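Local coordinates for protein involved in catabolism of external DNA (PDB 2OO3) that probably methylates the N6 atom of one adenine in 23S ribosomal RNA, using S-adenosyl-L-methionine as methyl donor, at residues V17-Y29 with P246-L260. Sequence-based numbering, arbitrary orientation.
Sequences VIKHITLTRLLAY and PYTFPSEIKLVLETL
Pro246 sets its CB over the centre of one face of the Tyr29 ring. The proline ring is tilted, its N and CD edge rising away. CB sits 3.3 Å from the centroid of the tyrosine ring, near the ring normal, a CH-pi contact. Tyr29 holds CG anti to the backbone N, which carries the ring out to the turn at 246-249. There a water bridges Tyr29 OH and Tyr247 N. Leu26 CD2 lies over one face of the Phe249 ring, 4.0 Å from CE1, and Ile253 CB of its own helix over the other, toward the rim. Arg25 CB is at the edge. Leu26 CD2 also meets Pro246 CD at 3.5 Å, so one methyl packs against both rings.

In a salt bridge, Arg25 NE donates to Glu252 OE1 at 2.9 Å, with a bent N-H...O angle of 137°. The oxygen is met from above the carboxylate plane, and the two flat groups stand 69° apart. Arg25 NH1 pairs with Glu82, so two acids share the guanidinium.

Further along, the contact is apolar. Ile18 CD1 touches Leu257 CD2 at 3.5 Å and reaches Val256 and Leu260. Ile21 CG2 packs on Val256 CG1 at 3.8 Å. Thr22 turns OG1 back to Ile18 O and presents CG2 to Phe249 CZ. Ile18, Thr22 and Phe249 also touch strand 237-243.

Helix segments 17-29 and 249-260 run roughly antiparallel, at 150°, their axes 11.1 Å apart at closest approach. They pack side by side against the central sheet of a Rossmann-like methyltransferase fold, and helix 14-30 carries His20, predicted to bind S-adenosyl-L-methionine.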
loop_
_atom_site.group_PDB
_atom_site.type_symbol
_atom_site.label_atom_id
_atom_site.label_comp_id
_atom_site.label_asym_id
_atom_site.label_seq_id
_atom_site.Cartn_x
_atom_site.Cartn_y
_atom_site.Cartn_z
ATOM N N VAL A 17 -0.262 7.611 -3.613
ATOM C CA VAL A 17 -1.647 7.663 -4.049
ATOM C C VAL A 17 -2.118 6.286 -4.523
ATOM O O VAL A 17 -3.139 5.750 -4.023
ATOM C CB VAL A 17 -1.874 8.730 -5.155
ATOM C CG1 VAL A 17 -3.320 8.618 -5.717
ATOM C CG2 VAL A 17 -1.636 10.119 -4.587
ATOM N N ILE A 18 -1.373 5.680 -5.459
ATOM C CA ILE A 18 -1.814 4.377 -5.946
ATOM C C ILE A 18 -1.740 3.281 -4.870
ATOM O O ILE A 18 -2.639 2.425 -4.748
ATOM C CB ILE A 18 -1.146 3.935 -7.271
ATOM C CG1 ILE A 18 -1.688 2.543 -7.706
ATOM C CG2 ILE A 18 0.360 3.842 -7.136
ATOM C CD1 ILE A 18 -3.253 2.477 -7.958
ATOM N N LYS A 19 -0.696 3.308 -4.063
ATOM C CA LYS A 19 -0.571 2.319 -2.986
ATOM C C LYS A 19 -1.724 2.424 -1.964
ATOM O O LYS A 19 -2.300 1.405 -1.523
ATOM C CB LYS A 19 0.831 2.438 -2.362
ATOM C CG LYS A 19 0.936 2.387 -0.884
ATOM C CD LYS A 19 2.377 2.640 -0.348
ATOM C CE LYS A 19 3.220 3.567 -1.221
ATOM N NZ LYS A 19 4.533 3.865 -0.576
ATOM N N HIS A 20 -2.078 3.646 -1.584
ATOM C CA HIS A 20 -3.098 3.824 -0.551
ATOM C C HIS A 20 -4.521 3.591 -1.058
ATOM O O HIS A 20 -5.338 3.062 -0.335
ATOM C CB HIS A 20 -2.957 5.183 0.125
ATOM C CG HIS A 20 -1.721 5.295 0.978
ATOM N ND1 HIS A 20 -1.073 6.494 1.195
ATOM C CD2 HIS A 20 -1.031 4.361 1.688
ATOM C CE1 HIS A 20 -0.044 6.300 2.004
ATOM N NE2 HIS A 20 0.009 5.015 2.309
ATOM N N ILE A 21 -4.806 3.950 -2.309
ATOM C CA ILE A 21 -6.112 3.630 -2.864
ATOM C C ILE A 21 -6.242 2.120 -2.947
ATOM O O ILE A 21 -7.312 1.574 -2.601
ATOM C CB ILE A 21 -6.321 4.249 -4.277
ATOM C CG1 ILE A 21 -6.253 5.775 -4.159
ATOM C CG2 ILE A 21 -7.667 3.773 -4.876
ATOM C CD1 ILE A 21 -6.216 6.514 -5.523
ATOM N N THR A 22 -5.166 1.457 -3.412
ATOM C CA THR A 22 -5.106 -0.020 -3.444
ATOM C C THR A 22 -5.418 -0.603 -2.070
ATOM O O THR A 22 -6.279 -1.467 -1.944
ATOM C CB THR A 22 -3.758 -0.522 -3.955
ATOM O OG1 THR A 22 -3.605 -0.085 -5.325
ATOM C CG2 THR A 22 -3.699 -2.050 -3.929
ATOM N N LEU A 23 -4.718 -0.131 -1.045
ATOM C CA LEU A 23 -5.014 -0.539 0.334
ATOM C C LEU A 23 -6.504 -0.350 0.678
ATOM O O LEU A 23 -7.137 -1.262 1.194
ATOM C CB LEU A 23 -4.131 0.265 1.310
ATOM C CG LEU A 23 -4.364 0.026 2.807
ATOM C CD1 LEU A 23 -4.218 -1.458 3.218
ATOM C CD2 LEU A 23 -3.395 0.918 3.640
ATOM N N THR A 24 -7.074 0.823 0.382
ATOM C CA THR A 24 -8.478 1.066 0.733
ATOM C C THR A 24 -9.431 0.066 0.076
ATOM O O THR A 24 -10.423 -0.338 0.699
ATOM C CB THR A 24 -8.962 2.528 0.504
ATOM O OG1 THR A 24 -9.109 2.805 -0.897
ATOM C CG2 THR A 24 -8.015 3.569 1.173
ATOM N N ARG A 25 -9.119 -0.356 -1.154
ATOM C CA ARG A 25 -10.009 -1.271 -1.900
ATOM C C ARG A 25 -9.879 -2.660 -1.284
ATOM O O ARG A 25 -10.882 -3.382 -1.119
ATOM C CB ARG A 25 -9.648 -1.291 -3.398
ATOM C CG ARG A 25 -9.770 0.097 -4.064
ATOM C CD ARG A 25 -11.157 0.396 -4.658
ATOM N NE ARG A 25 -12.322 -0.206 -4.006
ATOM C CZ ARG A 25 -13.190 0.442 -3.225
ATOM N NH1 ARG A 25 -13.038 1.712 -2.914
ATOM N NH2 ARG A 25 -14.211 -0.200 -2.721
ATOM N N LEU A 26 -8.656 -3.013 -0.867
ATOM C CA LEU A 26 -8.429 -4.316 -0.229
ATOM C C LEU A 26 -9.161 -4.389 1.107
ATOM O O LEU A 26 -9.798 -5.394 1.401
ATOM C CB LEU A 26 -6.922 -4.602 -0.051
ATOM C CG LEU A 26 -6.162 -4.747 -1.396
ATOM C CD1 LEU A 26 -4.691 -4.885 -1.095
ATOM C CD2 LEU A 26 -6.684 -5.992 -2.203
ATOM N N LEU A 27 -9.088 -3.311 1.887
ATOM C CA LEU A 27 -9.753 -3.226 3.198
ATOM C C LEU A 27 -11.274 -3.266 3.066
ATOM O O LEU A 27 -11.940 -4.000 3.794
ATOM C CB LEU A 27 -9.323 -1.967 3.948
ATOM C CG LEU A 27 -7.846 -1.976 4.432
ATOM C CD1 LEU A 27 -7.512 -0.581 4.903
ATOM C CD2 LEU A 27 -7.581 -2.974 5.531
ATOM N N ALA A 28 -11.795 -2.514 2.093
ATOM C CA ALA A 28 -13.218 -2.500 1.769
ATOM C C ALA A 28 -13.725 -3.888 1.415
ATOM O O ALA A 28 -14.852 -4.238 1.793
ATOM C CB ALA A 28 -13.521 -1.524 0.633
ATOM N N TYR A 29 -12.913 -4.688 0.715
ATOM C CA TYR A 29 -13.372 -6.036 0.337
ATOM C C TYR A 29 -13.377 -6.968 1.516
ATOM O O TYR A 29 -14.368 -7.689 1.768
ATOM C CB TYR A 29 -12.465 -6.665 -0.707
ATOM C CG TYR A 29 -12.889 -8.084 -1.071
ATOM C CD1 TYR A 29 -13.958 -8.302 -1.946
ATOM C CD2 TYR A 29 -12.216 -9.210 -0.549
ATOM C CE1 TYR A 29 -14.343 -9.599 -2.314
ATOM C CE2 TYR A 29 -12.589 -10.514 -0.903
ATOM C CZ TYR A 29 -13.645 -10.696 -1.803
ATOM O OH TYR A 29 -14.043 -11.980 -2.183
ATOM N N PRO A 246 -8.741 -10.045 -4.214
ATOM C CA PRO A 246 -10.180 -10.226 -4.105
ATOM C C PRO A 246 -10.853 -10.298 -5.441
ATOM O O PRO A 246 -10.356 -9.750 -6.462
ATOM C CB PRO A 246 -10.642 -8.966 -3.391
ATOM C CG PRO A 246 -9.375 -8.451 -2.664
ATOM C CD PRO A 246 -8.324 -8.736 -3.687
ATOM N N TYR A 247 -11.930 -11.072 -5.418
ATOM C CA TYR A 247 -13.049 -10.953 -6.319
ATOM C C TYR A 247 -13.388 -9.507 -6.694
ATOM O O TYR A 247 -13.784 -8.679 -5.831
ATOM C CB TYR A 247 -14.291 -11.570 -5.639
ATOM C CG TYR A 247 -15.423 -11.885 -6.597
ATOM C CD1 TYR A 247 -15.201 -12.670 -7.743
ATOM C CD2 TYR A 247 -16.721 -11.393 -6.364
ATOM C CE1 TYR A 247 -16.251 -12.962 -8.638
ATOM C CE2 TYR A 247 -17.770 -11.676 -7.243
ATOM C CZ TYR A 247 -17.527 -12.459 -8.373
ATOM O OH TYR A 247 -18.568 -12.747 -9.230
ATOM N N THR A 248 -13.247 -9.235 -7.982
ATOM C CA THR A 248 -13.604 -7.969 -8.612
ATOM C C THR A 248 -12.499 -6.908 -8.541
ATOM O O THR A 248 -12.626 -5.843 -9.151
ATOM C CB THR A 248 -14.947 -7.361 -8.097
ATOM O OG1 THR A 248 -14.741 -6.791 -6.795
ATOM C CG2 THR A 248 -16.087 -8.414 -8.065
ATOM N N PHE A 249 -11.413 -7.193 -7.820
ATOM C CA PHE A 249 -10.337 -6.206 -7.654
ATOM C C PHE A 249 -9.641 -5.829 -8.978
ATOM O O PHE A 249 -9.380 -4.662 -9.205
ATOM C CB PHE A 249 -9.301 -6.705 -6.621
ATOM C CG PHE A 249 -8.117 -5.802 -6.476
ATOM C CD1 PHE A 249 -8.181 -4.682 -5.654
ATOM C CD2 PHE A 249 -6.951 -6.053 -7.190
ATOM C CE1 PHE A 249 -7.075 -3.833 -5.518
ATOM C CE2 PHE A 249 -5.856 -5.211 -7.088
ATOM C CZ PHE A 249 -5.923 -4.084 -6.255
ATOM N N PRO A 250 -9.278 -6.828 -9.834
ATOM C CA PRO A 250 -8.715 -6.479 -11.139
ATOM C C PRO A 250 -9.509 -5.438 -11.935
ATOM O O PRO A 250 -8.907 -4.497 -12.434
ATOM C CB PRO A 250 -8.618 -7.835 -11.864
ATOM C CG PRO A 250 -8.283 -8.784 -10.759
ATOM C CD PRO A 250 -9.244 -8.292 -9.630
ATOM N N SER A 251 -10.834 -5.555 -12.024
ATOM C CA SER A 251 -11.580 -4.559 -12.766
ATOM C C SER A 251 -11.744 -3.243 -12.014
ATOM O O SER A 251 -11.713 -2.189 -12.656
ATOM C CB SER A 251 -12.932 -5.087 -13.284
ATOM O OG SER A 251 -13.721 -5.539 -12.196
ATOM N N GLU A 252 -11.908 -3.259 -10.692
ATOM C CA GLU A 252 -11.910 -1.992 -9.960
ATOM C C GLU A 252 -10.602 -1.253 -10.157
ATOM O O GLU A 252 -10.602 -0.067 -10.420
ATOM C CB GLU A 252 -12.081 -2.179 -8.445
ATOM C CG GLU A 252 -13.438 -2.732 -8.040
ATOM C CD GLU A 252 -13.712 -2.577 -6.563
ATOM O OE1 GLU A 252 -12.745 -2.449 -5.772
ATOM O OE2 GLU A 252 -14.901 -2.604 -6.195
ATOM N N ILE A 253 -9.476 -1.953 -9.994
ATOM C CA ILE A 253 -8.186 -1.277 -9.993
ATOM C C ILE A 253 -7.833 -0.686 -11.378
ATOM O O ILE A 253 -7.146 0.318 -11.464
ATOM C CB ILE A 253 -7.083 -2.189 -9.468
ATOM C CG1 ILE A 253 -5.978 -1.344 -8.831
ATOM C CG2 ILE A 253 -6.618 -3.171 -10.562
ATOM C CD1 ILE A 253 -6.463 -0.573 -7.581
ATOM N N LYS A 254 -8.366 -1.289 -12.438
ATOM C CA LYS A 254 -8.267 -0.747 -13.790
ATOM C C LYS A 254 -8.926 0.633 -13.910
ATOM O O LYS A 254 -8.356 1.538 -14.517
ATOM C CB LYS A 254 -8.891 -1.727 -14.793
ATOM C CG LYS A 254 -8.665 -1.369 -16.291
ATOM C CD LYS A 254 -9.266 -2.465 -17.193
ATOM C CE LYS A 254 -9.179 -2.132 -18.695
ATOM N NZ LYS A 254 -9.930 -0.866 -18.922
ATOM N N LEU A 255 -10.128 0.781 -13.348
ATOM C CA LEU A 255 -10.798 2.085 -13.317
ATOM C C LEU A 255 -9.942 3.083 -12.539
ATOM O O LEU A 255 -9.774 4.229 -12.961
ATOM C CB LEU A 255 -12.211 2.026 -12.700
ATOM C CG LEU A 255 -12.961 3.399 -12.659
ATOM C CD1 LEU A 255 -12.945 4.177 -13.981
ATOM C CD2 LEU A 255 -14.415 3.293 -12.146
ATOM N N VAL A 256 -9.392 2.649 -11.408
ATOM C CA VAL A 256 -8.592 3.563 -10.603
ATOM C C VAL A 256 -7.379 4.035 -11.430
ATOM O O VAL A 256 -7.121 5.236 -11.546
ATOM C CB VAL A 256 -8.109 2.893 -9.293
ATOM C CG1 VAL A 256 -6.982 3.756 -8.593
ATOM C CG2 VAL A 256 -9.303 2.653 -8.324
ATOM N N LEU A 257 -6.633 3.078 -11.983
ATOM C CA LEU A 257 -5.411 3.391 -12.740
ATOM C C LEU A 257 -5.698 4.262 -13.958
ATOM O O LEU A 257 -4.945 5.200 -14.223
ATOM C CB LEU A 257 -4.675 2.114 -13.170
ATOM C CG LEU A 257 -4.090 1.260 -12.032
ATOM C CD1 LEU A 257 -3.722 -0.156 -12.527
ATOM C CD2 LEU A 257 -2.855 1.948 -11.430
ATOM N N GLU A 258 -6.780 3.976 -14.692
ATOM C CA GLU A 258 -7.170 4.854 -15.807
ATOM C C GLU A 258 -7.393 6.265 -15.324
ATOM O O GLU A 258 -6.920 7.214 -15.952
ATOM C CB GLU A 258 -8.474 4.421 -16.469
ATOM C CG GLU A 258 -8.502 3.063 -17.115
ATOM C CD GLU A 258 -9.817 2.895 -17.876
ATOM O OE1 GLU A 258 -10.146 1.756 -18.274
ATOM O OE2 GLU A 258 -10.512 3.939 -18.072
ATOM N N THR A 259 -8.153 6.420 -14.232
ATOM C CA THR A 259 -8.373 7.753 -13.650
ATOM C C THR A 259 -7.060 8.463 -13.281
ATOM O O THR A 259 -6.867 9.645 -13.608
ATOM C CB THR A 259 -9.328 7.705 -12.423
ATOM O OG1 THR A 259 -10.543 7.076 -12.823
ATOM C CG2 THR A 259 -9.661 9.073 -11.938
ATOM N N LEU A 260 -6.163 7.759 -12.601
ATOM C CA LEU A 260 -4.883 8.369 -12.190
ATOM C C LEU A 260 -4.005 8.870 -13.371
ATOM O O LEU A 260 -3.313 9.902 -13.271
ATOM C CB LEU A 260 -4.104 7.398 -11.285
ATOM C CG LEU A 260 -4.799 7.127 -9.937
ATOM C CD1 LEU A 260 -3.926 6.188 -9.134
ATOM C CD2 LEU A 260 -5.020 8.474 -9.166
HETATM O O HOH W 1 -12.003 -5.124 -3.925
HETATM O O HOH W 2 -12.177 -13.156 -3.283
#